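Local coordinates for protein NalP translocator (PDB 1UYN) that forms the outer-membrane beta-barrel of an autotransporter, a hydrophilic pore through which the secreted protease passenger reaches the bacterial cell surface, at residues 23-27 and 295-299; 198-203 and 240-245; 210-216 and 227-232; 264-270 and 287-293. One frame throughout, in Å; residues are numbered along the deposited sequence.

Contact 1 (23-27 and 295-299); sequences DMQGR and YGNHS
Arg27 loses the most surface in this contact, followed by Tyr295 and Asn297. Residues 23-27 are helical and belong to helix 12-34. Residues 295-299 are extended and begin the last strand, 295-307. The two axes come within 11.1 Å and their directions differ by 40°, so long side chains bridge the gap. The closest CA pair is Arg27 with Ser299, at 8.2 Å. Arg27 has chi1 m, chi2 t and chi3 m. Its guanidinium reaches back one helical turn to Asp23: NH2 of Arg27 lies 3.1 Å and NH1 3.2 Å from OD2 of Asp23, a salt bridge. The same OD2 of Asp23 accepts a very short hydrogen bond of 2.5 Å from OH of Tyr295, whose chi1 is t. This is the autotransporter translocator arrangement, in which an N-terminal helix lies inside a 12-stranded barrel and fills the pore. Here polar and charged side chains join the helix to the inner wall. Asn297, also chi1 t, sets its ND2 over one face of the guanidinium, 3.2 Å from CZ of Arg27. OG of Ser299 approaches CD of Arg27 at 3.4 Å. Asp52 on strand 43-57 is the stronger polar partner here: it forms a salt bridge with Arg27 and hydrogen bonds with Asn297 and Ser299. Asp23 has a second salt bridge, to Arg266, which also makes a cation-pi contact with Tyr295.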
loop_
_atom_site.group_PDB
_atom_site.type_symbol
_atom_site.label_atom_id
_atom_site.label_comp_id
_atom_site.label_asym_id
_atom_site.label_seq_id
_atom_site.Cartn_x
_atom_site.Cartn_y
_atom_site.Cartn_z
ATOM N N ASP A 23 -4.878 -3.922 1.844
ATOM C CA ASP A 23 -3.688 -4.014 2.679
ATOM C C ASP A 23 -2.498 -3.653 1.808
ATOM O O ASP A 23 -1.647 -2.872 2.206
ATOM C CB ASP A 23 -3.587 -5.424 3.196
ATOM C CG ASP A 23 -2.469 -5.612 4.162
ATOM O OD1 ASP A 23 -2.594 -5.153 5.304
ATOM O OD2 ASP A 23 -1.457 -6.264 3.892
ATOM N N MET A 24 -2.473 -4.182 0.591
ATOM C CA MET A 24 -1.448 -3.814 -0.372
ATOM C C MET A 24 -1.484 -2.362 -0.715
ATOM O O MET A 24 -0.434 -1.752 -0.847
ATOM C CB MET A 24 -1.550 -4.644 -1.653
ATOM C CG MET A 24 -0.563 -5.817 -1.656
ATOM S SD MET A 24 -0.977 -7.104 -2.797
ATOM C CE MET A 24 -0.550 -8.503 -1.836
ATOM N N GLN A 25 -2.685 -1.826 -0.880
ATOM C CA GLN A 25 -2.927 -0.421 -1.184
ATOM C C GLN A 25 -2.380 0.517 -0.120
ATOM O O GLN A 25 -1.950 1.604 -0.446
ATOM C CB GLN A 25 -4.412 -0.143 -1.342
ATOM C CG GLN A 25 -4.718 1.131 -2.068
ATOM C CD GLN A 25 -4.671 0.996 -3.590
ATOM O OE1 GLN A 25 -3.919 0.178 -4.121
ATOM N NE2 GLN A 25 -5.442 1.845 -4.302
ATOM N N GLY A 26 -2.369 0.124 1.143
ATOM C CA GLY A 26 -1.814 0.984 2.166
ATOM C C GLY A 26 -0.314 1.163 1.984
ATOM O O GLY A 26 0.264 2.212 2.333
ATOM N N ARG A 27 0.357 0.127 1.507
ATOM C CA ARG A 27 1.782 0.255 1.294
ATOM C C ARG A 27 2.034 1.061 0.024
ATOM O O ARG A 27 2.991 1.853 -0.016
ATOM C CB ARG A 27 2.468 -1.096 1.226
ATOM C CG ARG A 27 2.439 -1.864 2.553
ATOM C CD ARG A 27 3.206 -3.143 2.460
ATOM N NE ARG A 27 2.384 -4.133 1.802
ATOM C CZ ARG A 27 1.433 -4.796 2.424
ATOM N NH1 ARG A 27 1.201 -4.573 3.722
ATOM N NH2 ARG A 27 0.712 -5.691 1.764
ATOM N N TYR A 295 -0.344 -12.656 11.039
ATOM C CA TYR A 295 -0.102 -11.843 9.842
ATOM C C TYR A 295 1.385 -11.663 9.667
ATOM O O TYR A 295 2.108 -11.464 10.620
ATOM C CB TYR A 295 -0.873 -10.494 9.887
ATOM C CG TYR A 295 -0.607 -9.569 8.714
ATOM C CD1 TYR A 295 0.608 -8.894 8.600
ATOM C CD2 TYR A 295 -1.553 -9.368 7.726
ATOM C CE1 TYR A 295 0.868 -8.069 7.568
ATOM C CE2 TYR A 295 -1.293 -8.528 6.631
ATOM C CZ TYR A 295 -0.075 -7.883 6.572
ATOM O OH TYR A 295 0.247 -7.044 5.538
ATOM N N GLY A 296 1.831 -11.762 8.430
ATOM C CA GLY A 296 3.215 -11.504 8.085
ATOM C C GLY A 296 3.319 -11.185 6.617
ATOM O O GLY A 296 2.840 -11.934 5.805
ATOM N N ASN A 297 3.956 -10.078 6.274
ATOM C CA ASN A 297 4.081 -9.651 4.895
ATOM C C ASN A 297 5.459 -9.154 4.607
ATOM O O ASN A 297 5.926 -8.307 5.299
ATOM C CB ASN A 297 3.088 -8.522 4.601
ATOM C CG ASN A 297 2.954 -8.248 3.109
ATOM O OD1 ASN A 297 2.338 -9.057 2.363
ATOM N ND2 ASN A 297 3.550 -7.136 2.647
ATOM N N HIS A 298 6.101 -9.669 3.572
ATOM C CA HIS A 298 7.341 -9.084 3.032
ATOM C C HIS A 298 6.966 -8.074 1.955
ATOM O O HIS A 298 6.272 -8.399 1.046
ATOM C CB HIS A 298 8.246 -10.162 2.411
ATOM C CG HIS A 298 8.525 -11.308 3.315
ATOM N ND1 HIS A 298 7.587 -12.276 3.589
ATOM C CD2 HIS A 298 9.635 -11.654 4.006
ATOM C CE1 HIS A 298 8.101 -13.164 4.420
ATOM N NE2 HIS A 298 9.345 -12.814 4.683
ATOM N N SER A 299 7.420 -6.837 2.087
ATOM C CA SER A 299 7.267 -5.782 1.053
ATOM C C SER A 299 8.636 -5.341 0.571
ATOM O O SER A 299 9.526 -5.071 1.372
ATOM C CB SER A 299 6.526 -4.569 1.613
ATOM O OG SER A 299 5.892 -3.868 0.559
#

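Contact 2 (198-203 and 240-245); sequences WSGNSL and DYTVTG
Residues 198-203 are extended, with strand at 199-200; residues 240-245 have no regular helix or strand. Trp198 is chi1 t, chi2 72°. The edge of its indole meets Val243, CH2 of Trp198 lying 3.3 Å from CG2 of Val243; CZ2 of Trp198 is 3.8 Å from CA of Gly245. O of Ser199 receives a CA-H...O contact of 3.2 Å from CA of Gly245. CA atoms of Gly200 and Gly245 are 4.0 Å apart, and a CB on either would clash. N of Asn201 donates a straight hydrogen bond of 2.8 Å to O of Thr244. The end-to-end directions of the two segments are 136° apart. The loop joining strands 224-235 and 265-278 folds back over the hairpin end of strands 172-192 and 199-219, and Val243 touches Gln186 of strand 172-192. Leu203 (chi1 t, chi2 p) points toward the loop, its CD2 3.7 Å from CA of Tyr241. OD1 of Asp240 accepts from N of Thr242 at 3.2 Å, an Asx turn. Tyr241 packs on helix 12-34.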
loop_
_atom_site.group_PDB
_atom_site.type_symbol
_atom_site.label_atom_id
_atom_site.label_comp_id
_atom_site.label_asym_id
_atom_site.label_seq_id
_atom_site.Cartn_x
_atom_site.Cartn_y
_atom_site.Cartn_z
ATOM N N TRP A 198 -22.816 -18.433 -6.223
ATOM C CA TRP A 198 -23.099 -17.532 -5.152
ATOM C C TRP A 198 -23.168 -16.108 -5.685
ATOM O O TRP A 198 -22.405 -15.715 -6.569
ATOM C CB TRP A 198 -21.966 -17.651 -4.120
ATOM C CG TRP A 198 -22.369 -17.216 -2.734
ATOM C CD1 TRP A 198 -23.200 -17.868 -1.857
ATOM C CD2 TRP A 198 -21.975 -16.023 -2.086
ATOM N NE1 TRP A 198 -23.334 -17.148 -0.694
ATOM C CE2 TRP A 198 -22.594 -16.006 -0.811
ATOM C CE3 TRP A 198 -21.147 -14.962 -2.447
ATOM C CZ2 TRP A 198 -22.420 -14.975 0.088
ATOM C CZ3 TRP A 198 -20.973 -13.945 -1.566
ATOM C CH2 TRP A 198 -21.617 -13.950 -0.299
ATOM N N SER A 199 -24.095 -15.332 -5.154
ATOM C CA SER A 199 -24.137 -13.936 -5.471
ATOM C C SER A 199 -23.872 -13.160 -4.204
ATOM O O SER A 199 -24.113 -13.648 -3.112
ATOM C CB SER A 199 -25.464 -13.560 -6.126
ATOM O OG SER A 199 -26.541 -13.381 -5.201
ATOM N N GLY A 200 -23.352 -11.951 -4.360
ATOM C CA GLY A 200 -23.147 -11.075 -3.239
ATOM C C GLY A 200 -23.471 -9.630 -3.524
ATOM O O GLY A 200 -23.207 -9.115 -4.599
ATOM N N ASN A 201 -24.008 -8.969 -2.509
ATOM C CA ASN A 201 -24.443 -7.577 -2.584
ATOM C C ASN A 201 -23.277 -6.631 -2.426
ATOM O O ASN A 201 -22.206 -7.012 -1.982
ATOM C CB ASN A 201 -25.434 -7.235 -1.478
ATOM C CG ASN A 201 -26.782 -7.911 -1.622
ATOM O OD1 ASN A 201 -27.151 -8.490 -2.639
ATOM N ND2 ASN A 201 -27.532 -7.808 -0.582
ATOM N N SER A 202 -23.512 -5.387 -2.830
ATOM C CA SER A 202 -22.549 -4.318 -2.684
ATOM C C SER A 202 -22.296 -4.025 -1.246
ATOM O O SER A 202 -23.081 -4.323 -0.382
ATOM C CB SER A 202 -23.006 -3.039 -3.380
ATOM O OG SER A 202 -24.185 -2.551 -2.776
ATOM N N LEU A 203 -21.190 -3.371 -1.037
ATOM C CA LEU A 203 -20.596 -3.258 0.242
ATOM C C LEU A 203 -19.841 -1.899 0.266
ATOM O O LEU A 203 -19.066 -1.635 -0.602
ATOM C CB LEU A 203 -19.608 -4.422 0.406
ATOM C CG LEU A 203 -18.668 -4.286 1.604
ATOM C CD1 LEU A 203 -19.538 -4.559 2.833
ATOM C CD2 LEU A 203 -17.506 -5.230 1.522
ATOM N N ASP A 240 -14.385 -5.097 7.944
ATOM C CA ASP A 240 -15.127 -6.270 7.498
ATOM C C ASP A 240 -15.451 -6.110 6.018
ATOM O O ASP A 240 -16.138 -5.140 5.622
ATOM C CB ASP A 240 -16.436 -6.328 8.284
ATOM C CG ASP A 240 -16.987 -7.727 8.450
ATOM O OD1 ASP A 240 -16.606 -8.663 7.691
ATOM O OD2 ASP A 240 -17.858 -7.930 9.346
ATOM N N TYR A 241 -14.949 -7.037 5.215
ATOM C CA TYR A 241 -15.283 -7.076 3.813
ATOM C C TYR A 241 -16.104 -8.304 3.476
ATOM O O TYR A 241 -16.228 -8.675 2.329
ATOM C CB TYR A 241 -14.021 -6.997 2.987
ATOM C CG TYR A 241 -13.265 -5.703 3.179
ATOM C CD1 TYR A 241 -13.945 -4.488 3.325
ATOM C CD2 TYR A 241 -11.877 -5.696 3.182
ATOM C CE1 TYR A 241 -13.270 -3.300 3.520
ATOM C CE2 TYR A 241 -11.157 -4.500 3.364
ATOM C CZ TYR A 241 -11.869 -3.296 3.544
ATOM O OH TYR A 241 -11.200 -2.109 3.730
ATOM N N THR A 242 -16.719 -8.903 4.475
ATOM C CA THR A 242 -17.633 -9.999 4.252
ATOM C C THR A 242 -18.911 -9.478 3.622
ATOM O O THR A 242 -19.580 -8.629 4.194
ATOM C CB THR A 242 -17.917 -10.707 5.569
ATOM O OG1 THR A 242 -16.726 -11.403 5.973
ATOM C CG2 THR A 242 -18.939 -11.784 5.394
ATOM N N VAL A 243 -19.225 -9.981 2.429
ATOM C CA VAL A 243 -20.410 -9.550 1.706
ATOM C C VAL A 243 -21.609 -10.384 2.103
ATOM O O VAL A 243 -21.487 -11.580 2.334
ATOM C CB VAL A 243 -20.231 -9.599 0.160
ATOM C CG1 VAL A 243 -18.982 -8.868 -0.254
ATOM C CG2 VAL A 243 -20.183 -10.980 -0.339
ATOM N N THR A 244 -22.738 -9.693 2.231
ATOM C CA THR A 244 -24.072 -10.276 2.317
ATOM C C THR A 244 -24.469 -10.807 0.956
ATOM O O THR A 244 -24.481 -10.050 -0.005
ATOM C CB THR A 244 -25.083 -9.169 2.627
ATOM O OG1 THR A 244 -24.783 -8.580 3.884
ATOM C CG2 THR A 244 -26.511 -9.737 2.747
ATOM N N GLY A 245 -24.840 -12.082 0.876
ATOM C CA GLY A 245 -25.390 -12.652 -0.348
ATOM C C GLY A 245 -26.592 -13.476 -0.030
ATOM O O GLY A 245 -26.456 -14.678 -0.096
#

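Contact 3 (210-216 and 227-232); sequences GLAGLKL and FATAGV
Five good backbone hydrogen bonds and one weak one join residues 210-216 to residues 227-232. The tightest run from N of Val232 to O of Ala212 and from N of Leu214 to O of Ala230, both 2.8 Å. N of Leu216 gives 2.9 Å to O of Ala228, and N of Ala228 returns 3.0 Å to O of Leu216. N of Ala230 reaches O of Leu214 at 3.2 Å. The weak bond is from N of Ala212 to O of Val232, also 3.2 Å. Both segments are extended and antiparallel, with axes 4.6 Å apart at 167°. Ala212-Val232, Leu214-Ala230 and Leu216-Ala228 are hydrogen-bonded pairs. Gly213-Gly231 and Lys215-Thr229 are non-hydrogen-bonded pairs; the two glycine CA atoms are 4.0 Å apart. On the face carrying Lys215 and Thr229, the lysine runs chi1 t and chi2 t to a cation-pi contact. Its NZ lies 3.7 Å from the Phe227 ring centroid, 14° off the ring normal. The other face carries Ala212, Leu214, Leu216, Ala228, Ala230 and Val232, an apolar surface consistent with lipid contact in a transmembrane barrel. The segments belong to a beta hairpin of strands 199-219 and 224-235. Strand 172-192 pairs with the first of these and strand 265-278 with the second. Arg286 of strand 281-292 touches Lys215, Phe227 and Thr229.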
loop_
_atom_site.group_PDB
_atom_site.type_symbol
_atom_site.label_atom_id
_atom_site.label_comp_id
_atom_site.label_asym_id
_atom_site.label_seq_id
_atom_site.Cartn_x
_atom_site.Cartn_y
_atom_site.Cartn_z
ATOM N N GLY A 210 -4.508 4.048 12.414
ATOM C CA GLY A 210 -3.508 4.858 13.086
ATOM C C GLY A 210 -2.154 4.302 12.748
ATOM O O GLY A 210 -1.956 3.102 12.668
ATOM N N LEU A 211 -1.216 5.217 12.577
ATOM C CA LEU A 211 0.112 4.979 11.983
ATOM C C LEU A 211 1.083 5.803 12.775
ATOM O O LEU A 211 0.734 6.871 13.285
ATOM C CB LEU A 211 0.169 5.457 10.533
ATOM C CG LEU A 211 -0.868 4.817 9.623
ATOM C CD1 LEU A 211 -1.202 5.756 8.456
ATOM C CD2 LEU A 211 -0.395 3.454 9.091
ATOM N N ALA A 212 2.302 5.313 12.868
ATOM C CA ALA A 212 3.309 5.897 13.752
ATOM C C ALA A 212 4.581 5.190 13.398
ATOM O O ALA A 212 4.545 4.028 13.045
ATOM C CB ALA A 212 2.960 5.692 15.234
ATOM N N GLY A 213 5.695 5.880 13.445
ATOM C CA GLY A 213 6.850 5.402 12.720
ATOM C C GLY A 213 8.084 6.225 12.930
ATOM O O GLY A 213 8.012 7.377 13.339
ATOM N N LEU A 214 9.213 5.593 12.617
ATOM C CA LEU A 214 10.571 6.074 12.915
ATOM C C LEU A 214 11.383 5.816 11.690
ATOM O O LEU A 214 11.248 4.763 11.088
ATOM C CB LEU A 214 11.187 5.246 14.023
ATOM C CG LEU A 214 10.718 5.484 15.458
ATOM C CD1 LEU A 214 11.658 4.782 16.504
ATOM C CD2 LEU A 214 10.619 6.989 15.736
ATOM N N LYS A 215 12.183 6.785 11.282
ATOM C CA LYS A 215 13.088 6.633 10.132
ATOM C C LYS A 215 14.451 7.167 10.563
ATOM O O LYS A 215 14.567 8.298 11.015
ATOM C CB LYS A 215 12.573 7.380 8.908
ATOM C CG LYS A 215 13.417 7.185 7.622
ATOM C CD LYS A 215 12.699 7.786 6.395
ATOM C CE LYS A 215 13.652 8.371 5.338
ATOM N NZ LYS A 215 13.255 7.988 3.913
ATOM N N LEU A 216 15.463 6.323 10.463
ATOM C CA LEU A 216 16.817 6.653 10.878
ATOM C C LEU A 216 17.602 6.635 9.574
ATOM O O LEU A 216 18.035 5.581 9.128
ATOM C CB LEU A 216 17.305 5.615 11.899
ATOM C CG LEU A 216 18.687 5.672 12.541
ATOM C CD1 LEU A 216 18.885 6.924 13.428
ATOM C CD2 LEU A 216 18.941 4.384 13.380
ATOM N N PHE A 227 18.569 4.027 5.214
ATOM C CA PHE A 227 17.714 4.212 6.405
ATOM C C PHE A 227 17.195 2.917 6.967
ATOM O O PHE A 227 17.044 1.957 6.245
ATOM C CB PHE A 227 16.539 5.140 6.164
ATOM C CG PHE A 227 16.220 5.321 4.753
ATOM C CD1 PHE A 227 15.482 4.370 4.083
ATOM C CD2 PHE A 227 16.669 6.451 4.061
ATOM C CE1 PHE A 227 15.161 4.541 2.717
ATOM C CE2 PHE A 227 16.369 6.647 2.687
ATOM C CZ PHE A 227 15.607 5.688 2.017
ATOM N N ALA A 228 16.985 2.909 8.276
ATOM C CA ALA A 228 16.220 1.885 8.934
ATOM C C ALA A 228 14.873 2.517 9.280
ATOM O O ALA A 228 14.814 3.716 9.505
ATOM C CB ALA A 228 16.941 1.414 10.163
ATOM N N THR A 229 13.803 1.710 9.259
ATOM C CA THR A 229 12.442 2.119 9.668
ATOM C C THR A 229 11.836 1.122 10.644
ATOM O O THR A 229 11.959 -0.083 10.474
ATOM C CB THR A 229 11.447 2.170 8.487
ATOM O OG1 THR A 229 11.475 0.915 7.783
ATOM C CG2 THR A 229 11.814 3.214 7.472
ATOM N N ALA A 230 11.133 1.647 11.634
ATOM C CA ALA A 230 10.328 0.847 12.538
ATOM C C ALA A 230 8.986 1.560 12.661
ATOM O O ALA A 230 8.939 2.779 12.739
ATOM C CB ALA A 230 11.001 0.734 13.864
ATOM N N GLY A 231 7.887 0.813 12.649
ATOM C CA GLY A 231 6.577 1.436 12.640
ATOM C C GLY A 231 5.498 0.602 13.270
ATOM O O GLY A 231 5.643 -0.588 13.493
ATOM N N VAL A 232 4.379 1.253 13.500
ATOM C CA VAL A 232 3.231 0.673 14.153
ATOM C C VAL A 232 2.011 1.063 13.311
ATOM O O VAL A 232 1.969 2.118 12.681
ATOM C CB VAL A 232 3.202 1.223 15.570
ATOM C CG1 VAL A 232 1.835 1.323 16.115
ATOM C CG2 VAL A 232 4.095 0.375 16.468
#

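Contact 4 (264-270 and 287-293); sequences HTRLVAG and YSYAGSK. With SO4 (sulfate ion), chain C.
Val268, chi1 t, lies against Ala290 and Ser288. Its CG2 is 3.7 Å from CB of Ala290, and its CG1 3.1 Å from OG of Ser288. The extended segments run antiparallel at 157°, axes 4.6 Å apart. Val268-Ala290 and Gly270-Ser288 are non-hydrogen-bonded pairs; Leu267-Gly291 and Ala269-Tyr289 are hydrogen-bonded. Gly291 N to Leu267 O and Tyr289 N to Ala269 O are 2.8 Å; the returns, Leu267 N to Gly291 O and Ala269 N to Tyr289 O, are 3.1 Å. These are transmembrane strands of a barrel hairpin. Arg266, chi1 p, has CD 4.4 Å from CB of Ala290 and forms a salt bridge with Asp23 of helix 12-34. CD2 of His264 meets CG of Lys293 at 3.7 Å. N of Thr265 donates a hydrogen bond of 3.0 Å to O3 of a sulfate ion that probably came from the crystallisation liquor. Leu267, Ala269 and Tyr289 share the surface face, while Arg266 pairs inside with the helix, consistent with a lipid-facing exterior and a polar lumen.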
loop_
_atom_site.group_PDB
_atom_site.type_symbol
_atom_site.label_atom_id
_atom_site.label_comp_id
_atom_site.label_asym_id
_atom_site.label_seq_id
_atom_site.Cartn_x
_atom_site.Cartn_y
_atom_site.Cartn_z
ATOM N N HIS A 264 -5.721 -5.877 14.887
ATOM C CA HIS A 264 -4.485 -6.067 15.655
ATOM C C HIS A 264 -3.505 -5.045 15.237
ATOM O O HIS A 264 -3.579 -4.546 14.120
ATOM C CB HIS A 264 -3.896 -7.476 15.471
ATOM C CG HIS A 264 -4.754 -8.563 16.044
ATOM N ND1 HIS A 264 -5.971 -8.923 15.493
ATOM C CD2 HIS A 264 -4.577 -9.363 17.127
ATOM C CE1 HIS A 264 -6.505 -9.892 16.220
ATOM N NE2 HIS A 264 -5.674 -10.188 17.209
ATOM N N THR A 265 -2.612 -4.707 16.165
ATOM C CA THR A 265 -1.471 -3.823 15.916
ATOM C C THR A 265 -0.429 -4.590 15.114
ATOM O O THR A 265 -0.026 -5.648 15.548
ATOM C CB THR A 265 -0.856 -3.414 17.264
ATOM O OG1 THR A 265 -1.748 -2.537 17.938
ATOM C CG2 THR A 265 0.377 -2.549 17.123
ATOM N N ARG A 266 0.004 -4.088 13.958
ATOM C CA ARG A 266 1.284 -4.590 13.394
ATOM C C ARG A 266 2.512 -3.742 13.568
ATOM O O ARG A 266 2.432 -2.561 13.530
ATOM C CB ARG A 266 1.218 -4.948 11.927
ATOM C CG ARG A 266 0.738 -3.932 11.030
ATOM C CD ARG A 266 0.100 -4.563 9.909
ATOM N NE ARG A 266 -0.997 -5.452 10.351
ATOM C CZ ARG A 266 -1.941 -5.875 9.527
ATOM N NH1 ARG A 266 -1.940 -5.477 8.232
ATOM N NH2 ARG A 266 -2.885 -6.687 9.986
ATOM N N LEU A 267 3.631 -4.410 13.789
ATOM C CA LEU A 267 4.952 -3.832 13.817
ATOM C C LEU A 267 5.511 -4.019 12.424
ATOM O O LEU A 267 5.387 -5.080 11.857
ATOM C CB LEU A 267 5.849 -4.594 14.802
ATOM C CG LEU A 267 5.279 -4.828 16.216
ATOM C CD1 LEU A 267 6.331 -5.377 17.221
ATOM C CD2 LEU A 267 4.632 -3.541 16.786
ATOM N N VAL A 268 6.106 -2.977 11.877
ATOM C CA VAL A 268 6.806 -3.069 10.622
ATOM C C VAL A 268 8.227 -2.605 10.804
ATOM O O VAL A 268 8.426 -1.496 11.266
ATOM C CB VAL A 268 6.196 -2.124 9.575
ATOM C CG1 VAL A 268 6.973 -2.239 8.258
ATOM C CG2 VAL A 268 4.714 -2.410 9.399
ATOM N N ALA A 269 9.201 -3.421 10.425
ATOM C CA ALA A 269 10.608 -2.987 10.362
ATOM C C ALA A 269 11.039 -2.977 8.894
ATOM O O ALA A 269 10.447 -3.672 8.073
ATOM C CB ALA A 269 11.495 -3.903 11.186
ATOM N N GLY A 270 12.060 -2.195 8.560
ATOM C CA GLY A 270 12.417 -1.992 7.172
ATOM C C GLY A 270 13.784 -1.444 6.917
ATOM O O GLY A 270 14.452 -0.974 7.829
ATOM N N TYR A 287 13.187 -2.562 1.568
ATOM C CA TYR A 287 12.564 -3.785 1.988
ATOM C C TYR A 287 11.963 -3.553 3.373
ATOM O O TYR A 287 12.490 -2.793 4.171
ATOM C CB TYR A 287 13.567 -4.940 2.021
ATOM C CG TYR A 287 12.976 -6.132 2.737
ATOM C CD1 TYR A 287 12.124 -7.022 2.058
ATOM C CD2 TYR A 287 13.167 -6.307 4.124
ATOM C CE1 TYR A 287 11.538 -8.078 2.721
ATOM C CE2 TYR A 287 12.586 -7.357 4.789
ATOM C CZ TYR A 287 11.777 -8.247 4.087
ATOM O OH TYR A 287 11.206 -9.304 4.756
ATOM N N SER A 288 10.877 -4.258 3.649
ATOM C CA SER A 288 10.007 -4.048 4.800
ATOM C C SER A 288 9.341 -5.381 5.196
ATOM O O SER A 288 8.887 -6.138 4.336
ATOM C CB SER A 288 8.886 -3.079 4.409
ATOM O OG SER A 288 8.525 -2.290 5.528
ATOM N N TYR A 289 9.260 -5.662 6.491
ATOM C CA TYR A 289 8.427 -6.748 6.986
ATOM C C TYR A 289 7.348 -6.238 7.940
ATOM O O TYR A 289 7.682 -5.610 8.928
ATOM C CB TYR A 289 9.315 -7.731 7.753
ATOM C CG TYR A 289 8.517 -8.872 8.306
ATOM C CD1 TYR A 289 8.000 -9.859 7.448
ATOM C CD2 TYR A 289 8.241 -8.950 9.665
ATOM C CE1 TYR A 289 7.239 -10.916 7.932
ATOM C CE2 TYR A 289 7.464 -10.009 10.179
ATOM C CZ TYR A 289 6.986 -10.986 9.306
ATOM O OH TYR A 289 6.252 -12.018 9.815
ATOM N N ALA A 290 6.086 -6.555 7.703
ATOM C CA ALA A 290 5.006 -6.284 8.663
ATOM C C ALA A 290 4.568 -7.564 9.386
ATOM O O ALA A 290 4.343 -8.580 8.724
ATOM C CB ALA A 290 3.845 -5.717 7.968
ATOM N N GLY A 291 4.425 -7.505 10.720
ATOM C CA GLY A 291 3.900 -8.620 11.509
ATOM C C GLY A 291 2.858 -8.300 12.577
ATOM O O GLY A 291 2.958 -7.355 13.327
ATOM N N SER A 292 1.807 -9.087 12.624
ATOM C CA SER A 292 1.050 -9.251 13.878
ATOM C C SER A 292 0.835 -10.718 14.064
ATOM O O SER A 292 1.247 -11.495 13.225
ATOM C CB SER A 292 -0.303 -8.563 13.808
ATOM O OG SER A 292 -1.097 -9.150 12.807
ATOM N N LYS A 293 0.193 -11.114 15.159
ATOM C CA LYS A 293 -0.229 -12.501 15.305
ATOM C C LYS A 293 -1.099 -12.762 14.085
ATOM O O LYS A 293 -1.919 -11.920 13.690
ATOM C CB LYS A 293 -0.974 -12.761 16.628
ATOM C CG LYS A 293 -2.451 -12.297 16.680
ATOM C CD LYS A 293 -3.200 -12.980 17.841
ATOM C CE LYS A 293 -4.013 -14.229 17.403
ATOM N NZ LYS A 293 -4.143 -15.207 18.541
HETATM S S SO4 C . -3.059 -7.256 19.674
HETATM O O1 SO4 C . -4.505 -6.953 19.845
HETATM O O2 SO4 C . -2.900 -8.722 19.710
HETATM O O3 SO4 C . -2.513 -6.649 18.459
HETATM O O4 SO4 C . -2.234 -6.676 20.743
#

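In the fold
From the N terminus, helix 12-34 supplies residues 23-27. Contact 1 pairs them with the start of the last strand, so it closes the longest loop, and contacts 2, 3 and 4 all fall within it. Contact 2 opens next, at 198-203, and closes at 240-245. Contact 3, the hairpin 210-216 with 227-232, lies within that span, yet its centre is about 35 Å from that of contact 2. Contact 4 follows in series. Contacts 3 and 4 touch because strands 224-235 and 265-278 are neighbours. Contacts 4 and 1 touch through strands 281-292 and 295-307. No spans cross. Contacts 3 and 4 build the wall, contact 2 lays a loop on it, and contact 1 ties the helix to it.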